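Local coordinates for protein sortase (Actinomyces oris, PDB 5UTT) that probably works as a class E sortase, a cysteine transpeptidase that joins proteins bearing a sorting signal to the cell wall, at residues 11-17 against 169-173; 32-37 against 89-95; 95-101 against 112-116. All blocks are in the same frame, centred on the assembly; numbering follows the deposited sequence.

Contact 1 (11-17 against 169-173)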
loop_
_atom_site.group_PDB
_atom_site.type_symbol
_atom_site.label_atom_id
_atom_site.label_comp_id
_atom_site.label_asym_id
_atom_site.label_seq_id
_atom_site.Cartn_x
_atom_site.Cartn_y
_atom_site.Cartn_z
ATOM N N THR A 11 -3.824 -20.001 9.083
ATOM C CA THR A 11 -4.525 -19.408 10.274
ATOM C C THR A 11 -4.902 -17.916 10.091
ATOM O O THR A 11 -4.404 -17.015 10.787
ATOM C CB THR A 11 -3.730 -19.642 11.569
ATOM O OG1 THR A 11 -4.193 -18.740 12.567
ATOM C CG2 THR A 11 -2.221 -19.447 11.354
ATOM N N LYS A 12 -5.822 -17.685 9.163
ATOM C CA LYS A 12 -6.214 -16.338 8.754
ATOM C C LYS A 12 -7.184 -15.756 9.769
ATOM O O LYS A 12 -8.276 -16.318 9.978
ATOM C CB LYS A 12 -6.882 -16.401 7.385
ATOM C CG LYS A 12 -5.999 -16.959 6.275
ATOM C CD LYS A 12 -6.808 -17.245 5.022
ATOM C CE LYS A 12 -5.922 -17.668 3.862
ATOM N NZ LYS A 12 -6.523 -17.327 2.543
ATOM N N ARG A 13 -6.822 -14.645 10.391
ATOM C CA ARG A 13 -7.645 -14.048 11.434
ATOM C C ARG A 13 -8.488 -12.911 10.866
ATOM O O ARG A 13 -8.002 -12.089 10.092
ATOM C CB ARG A 13 -6.779 -13.569 12.594
ATOM C CG ARG A 13 -6.053 -14.688 13.320
ATOM C CD ARG A 13 -5.564 -14.245 14.686
ATOM N NE ARG A 13 -6.654 -13.842 15.570
ATOM C CZ ARG A 13 -6.512 -13.457 16.838
ATOM N NH1 ARG A 13 -5.324 -13.407 17.424
ATOM N NH2 ARG A 13 -7.576 -13.104 17.532
ATOM N N THR A 14 -9.776 -12.911 11.226
ATOM C CA THR A 14 -10.768 -11.968 10.706
ATOM C C THR A 14 -11.302 -10.997 11.806
ATOM O O THR A 14 -12.076 -10.062 11.519
ATOM C CB THR A 14 -11.954 -12.756 10.123
ATOM O OG1 THR A 14 -12.333 -13.762 11.069
ATOM C CG2 THR A 14 -11.544 -13.444 8.830
ATOM N N ASP A 15 -10.893 -11.200 13.049
ATOM C CA ASP A 15 -11.165 -10.221 14.113
ATOM C C ASP A 15 -10.260 -8.998 13.905
ATOM O O ASP A 15 -9.342 -9.007 13.073
ATOM C CB ASP A 15 -10.950 -10.829 15.515
ATOM C CG ASP A 15 -9.556 -11.397 15.705
ATOM O OD1 ASP A 15 -8.851 -11.635 14.708
ATOM O OD2 ASP A 15 -9.159 -11.613 16.862
ATOM N N ALA A 16 -10.493 -7.937 14.657
ATOM C CA ALA A 16 -9.762 -6.724 14.345
ATOM C C ALA A 16 -8.245 -6.964 14.459
ATOM O O ALA A 16 -7.757 -7.611 15.394
ATOM C CB ALA A 16 -10.220 -5.566 15.211
ATOM N N PRO A 17 -7.497 -6.446 13.486
ATOM C CA PRO A 17 -6.042 -6.561 13.568
ATOM C C PRO A 17 -5.400 -5.589 14.546
ATOM O O PRO A 17 -6.005 -4.583 14.904
ATOM C CB PRO A 17 -5.600 -6.213 12.159
ATOM C CG PRO A 17 -6.597 -5.226 11.685
ATOM C CD PRO A 17 -7.931 -5.703 12.300
ATOM N N PHE A 169 -9.365 -4.540 3.735
ATOM C CA PHE A 169 -8.771 -5.517 4.633
ATOM C C PHE A 169 -9.474 -6.863 4.550
ATOM O O PHE A 169 -10.734 -6.899 4.571
ATOM C CB PHE A 169 -8.760 -4.959 6.057
ATOM C CG PHE A 169 -8.118 -5.869 7.071
ATOM C CD1 PHE A 169 -6.737 -6.032 7.135
ATOM C CD2 PHE A 169 -8.893 -6.578 7.943
ATOM C CE1 PHE A 169 -6.157 -6.890 8.055
ATOM C CE2 PHE A 169 -8.331 -7.420 8.858
ATOM C CZ PHE A 169 -6.964 -7.591 8.910
ATOM N N ALA A 170 -8.709 -7.955 4.447
ATOM C CA ALA A 170 -9.259 -9.299 4.341
ATOM C C ALA A 170 -8.989 -10.116 5.591
ATOM O O ALA A 170 -9.929 -10.584 6.241
ATOM C CB ALA A 170 -8.708 -10.022 3.115
ATOM N N TYR A 171 -7.725 -10.276 5.949
ATOM C CA TYR A 171 -7.373 -10.982 7.182
ATOM C C TYR A 171 -5.993 -10.562 7.631
ATOM O O TYR A 171 -5.282 -9.856 6.899
ATOM C CB TYR A 171 -7.409 -12.495 6.953
ATOM C CG TYR A 171 -6.426 -13.007 5.936
ATOM C CD1 TYR A 171 -5.133 -13.368 6.326
ATOM C CD2 TYR A 171 -6.771 -13.130 4.603
ATOM C CE1 TYR A 171 -4.231 -13.849 5.412
ATOM C CE2 TYR A 171 -5.862 -13.613 3.675
ATOM C CZ TYR A 171 -4.594 -13.961 4.107
ATOM O OH TYR A 171 -3.673 -14.426 3.223
ATOM N N TRP A 172 -5.627 -10.996 8.828
ATOM C CA TRP A 172 -4.265 -10.786 9.315
ATOM C C TRP A 172 -3.698 -12.056 9.911
ATOM O O TRP A 172 -4.407 -13.007 10.165
ATOM C CB TRP A 172 -4.203 -9.653 10.335
ATOM C CG TRP A 172 -5.008 -9.880 11.648
ATOM C CD1 TRP A 172 -6.368 -9.814 11.805
ATOM C CD2 TRP A 172 -4.475 -10.187 12.944
ATOM N NE1 TRP A 172 -6.703 -10.046 13.131
ATOM C CE2 TRP A 172 -5.562 -10.299 13.839
ATOM C CE3 TRP A 172 -3.182 -10.377 13.441
ATOM C CZ2 TRP A 172 -5.378 -10.574 15.191
ATOM C CZ3 TRP A 172 -3.002 -10.675 14.766
ATOM C CH2 TRP A 172 -4.103 -10.760 15.639
ATOM N N MET A 173 -2.392 -12.073 10.097
ATOM C CA MET A 173 -1.734 -13.208 10.737
ATOM C C MET A 173 -0.671 -12.720 11.687
ATOM O O MET A 173 -0.010 -11.708 11.408
ATOM C CB MET A 173 -1.116 -14.134 9.703
ATOM C CG MET A 173 -2.077 -14.673 8.656
ATOM S SD MET A 173 -1.293 -15.802 7.474
ATOM C CE MET A 173 -0.921 -17.166 8.562
HETATM O O HOH W 1 -4.921 -15.705 1.369
#
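Arg13 and Trp172 form a single antiparallel bridge of the hydrogen-bonded kind, with Arg13 N to Trp172 O and Trp172 N to Arg13 O both 2.9 Å. The N-terminal segment 11-17 is not a regular strand. It lies along residues 169-173 and then curls round the Trp172 indole, which it sandwiches between Arg13 and Pro17. With chi1 at 63°, Trp172 CG stands between the backbone N and the carbonyl carbon, and the indole turns into the curl. Arg13 CB sits over one face of the five-membered ring, and Pro17 CA lies over the opposite face, 3.6 Å from the centroid of that ring. The Arg13 chain continues beside the indole. The CZ2-CH2 edge of Trp172 lies against one face of the guanidinium, offset toward the rim, the planes 29° apart. Here Arg13 NH1 is 3.4 Å from Trp172 CH2. At the ring edge Trp172 NE1 donates to Asp15 O at 2.8 Å. The bond is bent, and the nitrogen stands above the carbonyl plane of Asp15. The N-H is held mainly by this carbonyl, with Asp15 OD1 as a weak second acceptor. Lys12 runs extended over a face of the Tyr171 ring. Its CG makes a CH-pi contact 3.7 Å from the ring centroid, and one water joins Lys12 NZ to Tyr171 OH. Pro17 CG sits over a face of Phe169, 3.7 Å from Phe169 CZ. Thr11 CG2 meets Met173 CE. Ala170 and Tyr171 form a classic beta bulge opposite Val111. Strand 161-174 is flanked by strands 108-120 and 142-150, and Pro17 also touches Tyr110 on the first and Arg142 on the second.

Contact 2 (32-37 against 89-95)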
loop_
_atom_site.group_PDB
_atom_site.type_symbol
_atom_site.label_atom_id
_atom_site.label_comp_id
_atom_site.label_asym_id
_atom_site.label_seq_id
_atom_site.Cartn_x
_atom_site.Cartn_y
_atom_site.Cartn_z
ATOM N N LEU A 32 6.113 -3.753 1.839
ATOM C CA LEU A 32 5.018 -4.030 0.944
ATOM C C LEU A 32 5.337 -5.244 0.093
ATOM O O LEU A 32 6.359 -5.285 -0.579
ATOM C CB LEU A 32 4.742 -2.848 0.022
ATOM C CG LEU A 32 3.568 -2.915 -0.948
ATOM C CD1 LEU A 32 2.223 -2.968 -0.213
ATOM C CD2 LEU A 32 3.638 -1.740 -1.916
ATOM N N VAL A 33 4.431 -6.197 0.076
ATOM C CA VAL A 33 4.570 -7.378 -0.804
ATOM C C VAL A 33 3.300 -7.476 -1.659
ATOM O O VAL A 33 2.176 -7.532 -1.147
ATOM C CB VAL A 33 4.814 -8.666 0.001
ATOM C CG1 VAL A 33 4.791 -9.860 -0.912
ATOM C CG2 VAL A 33 6.132 -8.604 0.771
ATOM N N VAL A 34 3.469 -7.495 -2.977
ATOM C CA VAL A 34 2.325 -7.674 -3.874
ATOM C C VAL A 34 2.590 -8.936 -4.708
ATOM O O VAL A 34 3.491 -8.936 -5.569
ATOM C CB VAL A 34 2.117 -6.435 -4.751
ATOM C CG1 VAL A 34 0.960 -6.665 -5.725
ATOM C CG2 VAL A 34 1.931 -5.172 -3.899
ATOM N N PRO A 35 1.816 -9.999 -4.510
ATOM C CA PRO A 35 2.127 -11.255 -5.232
ATOM C C PRO A 35 2.181 -11.181 -6.764
ATOM O O PRO A 35 2.981 -11.872 -7.400
ATOM C CB PRO A 35 1.013 -12.173 -4.761
ATOM C CG PRO A 35 0.739 -11.709 -3.375
ATOM C CD PRO A 35 0.754 -10.218 -3.492
ATOM N N LYS A 36 1.403 -10.292 -7.368
ATOM C CA LYS A 36 1.522 -10.076 -8.824
ATOM C C LYS A 36 2.807 -9.386 -9.303
ATOM O O LYS A 36 2.986 -9.189 -10.518
ATOM C CB LYS A 36 0.345 -9.287 -9.319
ATOM C CG LYS A 36 -0.887 -10.175 -9.441
ATOM C CD LYS A 36 -1.812 -9.588 -10.462
ATOM C CE LYS A 36 -2.816 -10.591 -10.975
ATOM N NZ LYS A 36 -3.891 -9.806 -11.627
ATOM N N TRP A 37 3.625 -8.941 -8.382
ATOM C CA TRP A 37 4.874 -8.281 -8.710
ATOM C C TRP A 37 6.063 -9.212 -8.510
ATOM O O TRP A 37 7.233 -8.793 -8.798
ATOM C CB TRP A 37 5.051 -6.977 -7.905
ATOM C CG TRP A 37 4.061 -5.898 -8.245
ATOM C CD1 TRP A 37 3.178 -5.890 -9.304
ATOM C CD2 TRP A 37 3.849 -4.658 -7.555
ATOM N NE1 TRP A 37 2.428 -4.774 -9.290
ATOM C CE2 TRP A 37 2.793 -3.992 -8.233
ATOM C CE3 TRP A 37 4.411 -4.055 -6.419
ATOM C CZ2 TRP A 37 2.321 -2.748 -7.832
ATOM C CZ3 TRP A 37 3.917 -2.826 -6.023
ATOM C CH2 TRP A 37 2.871 -2.198 -6.728
ATOM N N PHE A 89 6.283 1.195 -7.997
ATOM C CA PHE A 89 4.854 0.866 -8.329
ATOM C C PHE A 89 4.704 0.766 -9.868
ATOM O O PHE A 89 3.663 1.080 -10.481
ATOM C CB PHE A 89 3.896 1.927 -7.737
ATOM C CG PHE A 89 3.729 1.893 -6.227
ATOM C CD1 PHE A 89 4.446 1.016 -5.427
ATOM C CD2 PHE A 89 2.833 2.750 -5.610
ATOM C CE1 PHE A 89 4.244 0.970 -4.062
ATOM C CE2 PHE A 89 2.646 2.708 -4.238
ATOM C CZ PHE A 89 3.367 1.850 -3.468
ATOM N N ARG A 90 5.798 0.402 -10.551
ATOM C CA ARG A 90 5.796 0.383 -11.999
ATOM C C ARG A 90 4.588 -0.326 -12.583
ATOM O O ARG A 90 4.006 0.146 -13.580
ATOM C CB ARG A 90 7.043 -0.336 -12.490
ATOM C CG ARG A 90 7.194 -0.332 -13.996
ATOM C CD ARG A 90 8.401 -1.169 -14.353
ATOM N NE ARG A 90 8.769 -1.005 -15.731
ATOM C CZ ARG A 90 9.723 -1.706 -16.336
ATOM N NH1 ARG A 90 10.400 -2.637 -15.662
ATOM N NH2 ARG A 90 9.995 -1.479 -17.613
ATOM N N ARG A 91 4.249 -1.468 -12.002
ATOM C CA ARG A 91 3.277 -2.357 -12.604
ATOM C C ARG A 91 2.034 -2.328 -11.769
ATOM O O ARG A 91 1.367 -3.321 -11.639
ATOM C CB ARG A 91 3.837 -3.764 -12.854
ATOM C CG ARG A 91 4.823 -3.823 -14.017
ATOM C CD ARG A 91 4.084 -3.953 -15.344
ATOM N NE ARG A 91 3.412 -2.721 -15.806
ATOM C CZ ARG A 91 4.013 -1.724 -16.442
ATOM N NH1 ARG A 91 5.334 -1.752 -16.717
ATOM N NH2 ARG A 91 3.291 -0.678 -16.823
ATOM N N ILE A 92 1.713 -1.140 -11.254
ATOM C CA ILE A 92 0.441 -0.928 -10.544
ATOM C C ILE A 92 -0.754 -1.342 -11.398
ATOM O O ILE A 92 -1.824 -1.699 -10.856
ATOM C CB ILE A 92 0.343 0.531 -10.065
ATOM C CG1 ILE A 92 -0.754 0.673 -8.989
ATOM C CG2 ILE A 92 0.149 1.487 -11.220
ATOM C CD1 ILE A 92 -0.689 1.958 -8.202
ATOM N N ASP A 93 -0.576 -1.275 -12.708
ATOM C CA ASP A 93 -1.644 -1.555 -13.693
ATOM C C ASP A 93 -2.004 -3.036 -13.794
ATOM O O ASP A 93 -2.984 -3.362 -14.451
ATOM C CB ASP A 93 -1.293 -1.008 -15.080
ATOM C CG ASP A 93 0.038 -1.529 -15.599
ATOM O OD1 ASP A 93 0.702 -2.309 -14.912
ATOM O OD2 ASP A 93 0.383 -1.168 -16.724
ATOM N N LEU A 94 -1.274 -3.920 -13.120
ATOM C CA LEU A 94 -1.545 -5.351 -13.166
ATOM C C LEU A 94 -2.569 -5.711 -12.124
ATOM O O LEU A 94 -3.030 -6.813 -12.121
ATOM C CB LEU A 94 -0.302 -6.187 -12.902
ATOM C CG LEU A 94 0.888 -6.021 -13.883
ATOM C CD1 LEU A 94 1.994 -6.932 -13.380
ATOM C CD2 LEU A 94 0.510 -6.349 -15.306
ATOM N N LEU A 95 -2.898 -4.789 -11.239
ATOM C CA LEU A 95 -3.737 -5.131 -10.093
ATOM C C LEU A 95 -5.198 -5.066 -10.508
ATOM O O LEU A 95 -5.693 -4.046 -11.032
ATOM C CB LEU A 95 -3.417 -4.185 -8.928
ATOM C CG LEU A 95 -1.973 -4.232 -8.411
ATOM C CD1 LEU A 95 -1.696 -3.172 -7.376
ATOM C CD2 LEU A 95 -1.727 -5.608 -7.829
#
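Trp37 reaches from the 3-10 turn 35-37 to the turn-rich segment 89-95. Its CB carries CG on the side of the backbone N, anti to the carbonyl carbon (chi1 -66°). The indole then lies with one face over Val34 CB of its own segment. CD1 comes near the Leu94 CD1 methyl, which is at the ring edge. Next, Trp37 NE1 donates to Arg91 O at 3.0 Å. This bond is bent to 141°, and the donor stands above the carbonyl plane of Arg91. Leu94 N reaches the same oxygen from the opposite face of that plane, so Arg91 O accepts two bonds. Trp37 CZ2 meets Ile92 CA at 3.8 Å. Trp37 CZ2 also lies 4.1 Å from Leu95 CD1. At the tip, Trp37 CH2 lies 3.8 Å from Phe89 CD1. The Trp37 and Phe89 rings meet obliquely, their planes 43° apart.

Leu32 CD2 touches Phe89 CE1 at 3.5 Å, and Val34 CG1 meets Leu95 CD2 at 3.6 Å. Lys36 is extended, and Lys36 NZ donates to Leu94 O nearly along the C=O axis at 3.2 Å. The same amine has its stronger partner in Asp99, a salt bridge. Arg91 holds Asp93 side-on, NE to OD1 and NH2 to OD2, while its NH1 pairs with Glu156.

This aromatic and aliphatic cluster packs the loop between strands 74-79 and 100-104 on the end of strand 28-33 in the sortase barrel. Trp37 and Phe89 both pack on Leu146 of strand 142-150. Ile92 and Leu95 rest on Val165 of strand 161-174, while Leu32 touches Ile101 of strand 100-104.

Contact 3 (95-101 against 112-116)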
loop_
_atom_site.group_PDB
_atom_site.type_symbol
_atom_site.label_atom_id
_atom_site.label_comp_id
_atom_site.label_asym_id
_atom_site.label_seq_id
_atom_site.Cartn_x
_atom_site.Cartn_y
_atom_site.Cartn_z
ATOM N N LEU A 95 -2.898 -4.789 -11.239
ATOM C CA LEU A 95 -3.737 -5.131 -10.093
ATOM C C LEU A 95 -5.198 -5.066 -10.508
ATOM O O LEU A 95 -5.693 -4.046 -11.032
ATOM C CB LEU A 95 -3.417 -4.185 -8.928
ATOM C CG LEU A 95 -1.973 -4.232 -8.411
ATOM C CD1 LEU A 95 -1.696 -3.172 -7.376
ATOM C CD2 LEU A 95 -1.727 -5.608 -7.829
ATOM N N GLN A 96 -5.894 -6.170 -10.265
ATOM C CA GLN A 96 -7.284 -6.300 -10.610
ATOM C C GLN A 96 -8.060 -6.645 -9.335
ATOM O O GLN A 96 -7.492 -7.096 -8.337
ATOM C CB GLN A 96 -7.426 -7.414 -11.660
ATOM C CG GLN A 96 -6.499 -7.251 -12.872
ATOM C CD GLN A 96 -6.478 -8.454 -13.804
ATOM O OE1 GLN A 96 -7.405 -9.250 -13.837
ATOM N NE2 GLN A 96 -5.408 -8.575 -14.594
ATOM N N GLU A 97 -9.372 -6.485 -9.398
ATOM C CA GLU A 97 -10.197 -6.857 -8.271
ATOM C C GLU A 97 -9.852 -8.245 -7.734
ATOM O O GLU A 97 -9.766 -9.239 -8.478
ATOM C CB GLU A 97 -11.650 -6.801 -8.671
ATOM C CG GLU A 97 -12.582 -7.000 -7.492
ATOM C CD GLU A 97 -14.002 -7.210 -7.924
ATOM O OE1 GLU A 97 -14.287 -7.176 -9.150
ATOM O OE2 GLU A 97 -14.843 -7.424 -7.012
ATOM N N GLY A 98 -9.680 -8.324 -6.425
ATOM C CA GLY A 98 -9.332 -9.572 -5.748
ATOM C C GLY A 98 -7.855 -9.883 -5.591
ATOM O O GLY A 98 -7.468 -10.738 -4.786
ATOM N N ASP A 99 -7.003 -9.152 -6.303
ATOM C CA ASP A 99 -5.574 -9.338 -6.075
ATOM C C ASP A 99 -5.151 -8.911 -4.674
ATOM O O ASP A 99 -5.688 -7.942 -4.102
ATOM C CB ASP A 99 -4.799 -8.537 -7.116
ATOM C CG ASP A 99 -4.934 -9.112 -8.509
ATOM O OD1 ASP A 99 -5.183 -10.334 -8.651
ATOM O OD2 ASP A 99 -4.763 -8.360 -9.476
ATOM N N GLU A 100 -4.151 -9.598 -4.119
ATOM C CA GLU A 100 -3.724 -9.309 -2.769
ATOM C C GLU A 100 -2.701 -8.211 -2.686
ATOM O O GLU A 100 -1.757 -8.161 -3.517
ATOM C CB GLU A 100 -3.096 -10.554 -2.146
ATOM C CG GLU A 100 -4.159 -11.536 -1.637
ATOM C CD GLU A 100 -3.608 -12.791 -1.010
ATOM O OE1 GLU A 100 -2.429 -13.112 -1.230
ATOM O OE2 GLU A 100 -4.374 -13.470 -0.259
ATOM N N ILE A 101 -2.853 -7.350 -1.690
ATOM C CA ILE A 101 -1.810 -6.364 -1.319
ATOM C C ILE A 101 -1.445 -6.655 0.136
ATOM O O ILE A 101 -2.312 -6.636 1.042
ATOM C CB ILE A 101 -2.302 -4.926 -1.509
ATOM C CG1 ILE A 101 -2.605 -4.660 -2.997
ATOM C CG2 ILE A 101 -1.317 -3.899 -0.977
ATOM C CD1 ILE A 101 -3.097 -3.266 -3.255
ATOM N N PHE A 112 -4.785 -7.314 2.412
ATOM C CA PHE A 112 -5.837 -6.534 1.775
ATOM C C PHE A 112 -6.150 -7.123 0.402
ATOM O O PHE A 112 -5.274 -7.697 -0.286
ATOM C CB PHE A 112 -5.436 -5.049 1.641
ATOM C CG PHE A 112 -5.062 -4.393 2.920
ATOM C CD1 PHE A 112 -3.783 -4.564 3.490
ATOM C CD2 PHE A 112 -5.932 -3.523 3.546
ATOM C CE1 PHE A 112 -3.448 -3.915 4.673
ATOM C CE2 PHE A 112 -5.614 -2.896 4.737
ATOM C CZ PHE A 112 -4.367 -3.085 5.319
ATOM N N LYS A 113 -7.411 -6.945 -0.049
ATOM C CA LYS A 113 -7.806 -7.386 -1.376
ATOM C C LYS A 113 -8.327 -6.225 -2.216
ATOM O O LYS A 113 -9.152 -5.433 -1.733
ATOM C CB LYS A 113 -8.893 -8.457 -1.256
ATOM C CG LYS A 113 -8.406 -9.709 -0.557
ATOM C CD LYS A 113 -7.528 -10.550 -1.446
ATOM C CE LYS A 113 -7.670 -12.046 -1.123
ATOM N NZ LYS A 113 -8.996 -12.676 -1.504
ATOM N N VAL A 114 -7.775 -6.088 -3.438
ATOM C CA VAL A 114 -8.109 -4.979 -4.322
ATOM C C VAL A 114 -9.631 -4.914 -4.613
ATOM O O VAL A 114 -10.256 -5.934 -4.915
ATOM C CB VAL A 114 -7.307 -5.014 -5.634
ATOM C CG1 VAL A 114 -7.847 -4.004 -6.623
ATOM C CG2 VAL A 114 -5.850 -4.725 -5.349
ATOM N N THR A 115 -10.193 -3.712 -4.443
ATOM C CA THR A 115 -11.617 -3.447 -4.689
ATOM C C THR A 115 -11.784 -2.734 -6.026
ATOM O O THR A 115 -12.856 -2.767 -6.646
ATOM C CB THR A 115 -12.251 -2.618 -3.556
ATOM O OG1 THR A 115 -11.532 -1.381 -3.404
ATOM C CG2 THR A 115 -12.269 -3.414 -2.280
ATOM N N GLY A 116 -10.731 -2.072 -6.495
ATOM C CA GLY A 116 -10.840 -1.315 -7.728
ATOM C C GLY A 116 -9.641 -0.380 -7.907
ATOM O O GLY A 116 -8.817 -0.236 -6.994
#
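The beta hairpin of strands 100-104 and 108-120, part of the beta-barrel fold of sortases, is extended here by the type II turn from Gln96 to Asp99. Glu100 and Lys113 make an antiparallel non-hydrogen-bonded pair. Ile101 and Phe112 make a hydrogen-bonded pair, with Ile101 N to Phe112 O 2.8 Å and Phe112 N to Ile101 O 2.9 Å. Two further bonds carry the pairing into the turn. Val114 N donates to Asp99 O, and Gly98 N donates to Val114 O in an almost straight bond of 172°. Gly98 has a positive phi of 90°, as suits the third position of a type II turn. Within the turn, Gln96 N also donates to Asp99 OD2, which also serves Lys36. Gln96 N comes from above the carboxylate plane.

Val114 points toward the turn and lies against it. Val114 CB is 3.4 Å from Gln96 O. The Val114 CG2 branch, set beside the backbone N, touches Ile101 CD1 at 3.8 Å and approaches Leu95 CB. Val165 of strand 161-174 also packs on Val114. Ile101 and Phe112 lie on the other face from Glu100 and Lys113, and both rest on Ile144. Ile101 O lies at the edge of the Phe112 ring, in its plane. Glu100 and Lys113 run side by side, pointing the same way. Glu100 OE1 bonds to Ser182, and the charged ends of the pair are not in contact. Their aliphatic parts do the touching: Lys113 CD lies 3.5 Å from Glu100 CG.

Overall arrangement
Contact 2 is the buried one, its centre about 10 Å from the chain centre. Contact 3 is partly buried at about 11 Å. Contact 1 is centred about 17 Å from the chain centre; its 11-17 side is mostly exposed and its strand side largely buried. Their chemistry follows: contact 2 is mainly apolar packing with two side-chain-to-carbonyl bonds, contact 3 mainly backbone ladder, and contact 1 a short bridge with CH-pi contacts to aromatic rings. All three reach the same sheet. Contacts 2 and 3 share Leu95 and are tied by the Lys36 to Asp99 salt bridge. Contacts 1 and 3 meet where Ala170 packs on Lys113. Contacts 1 and 2 do not touch.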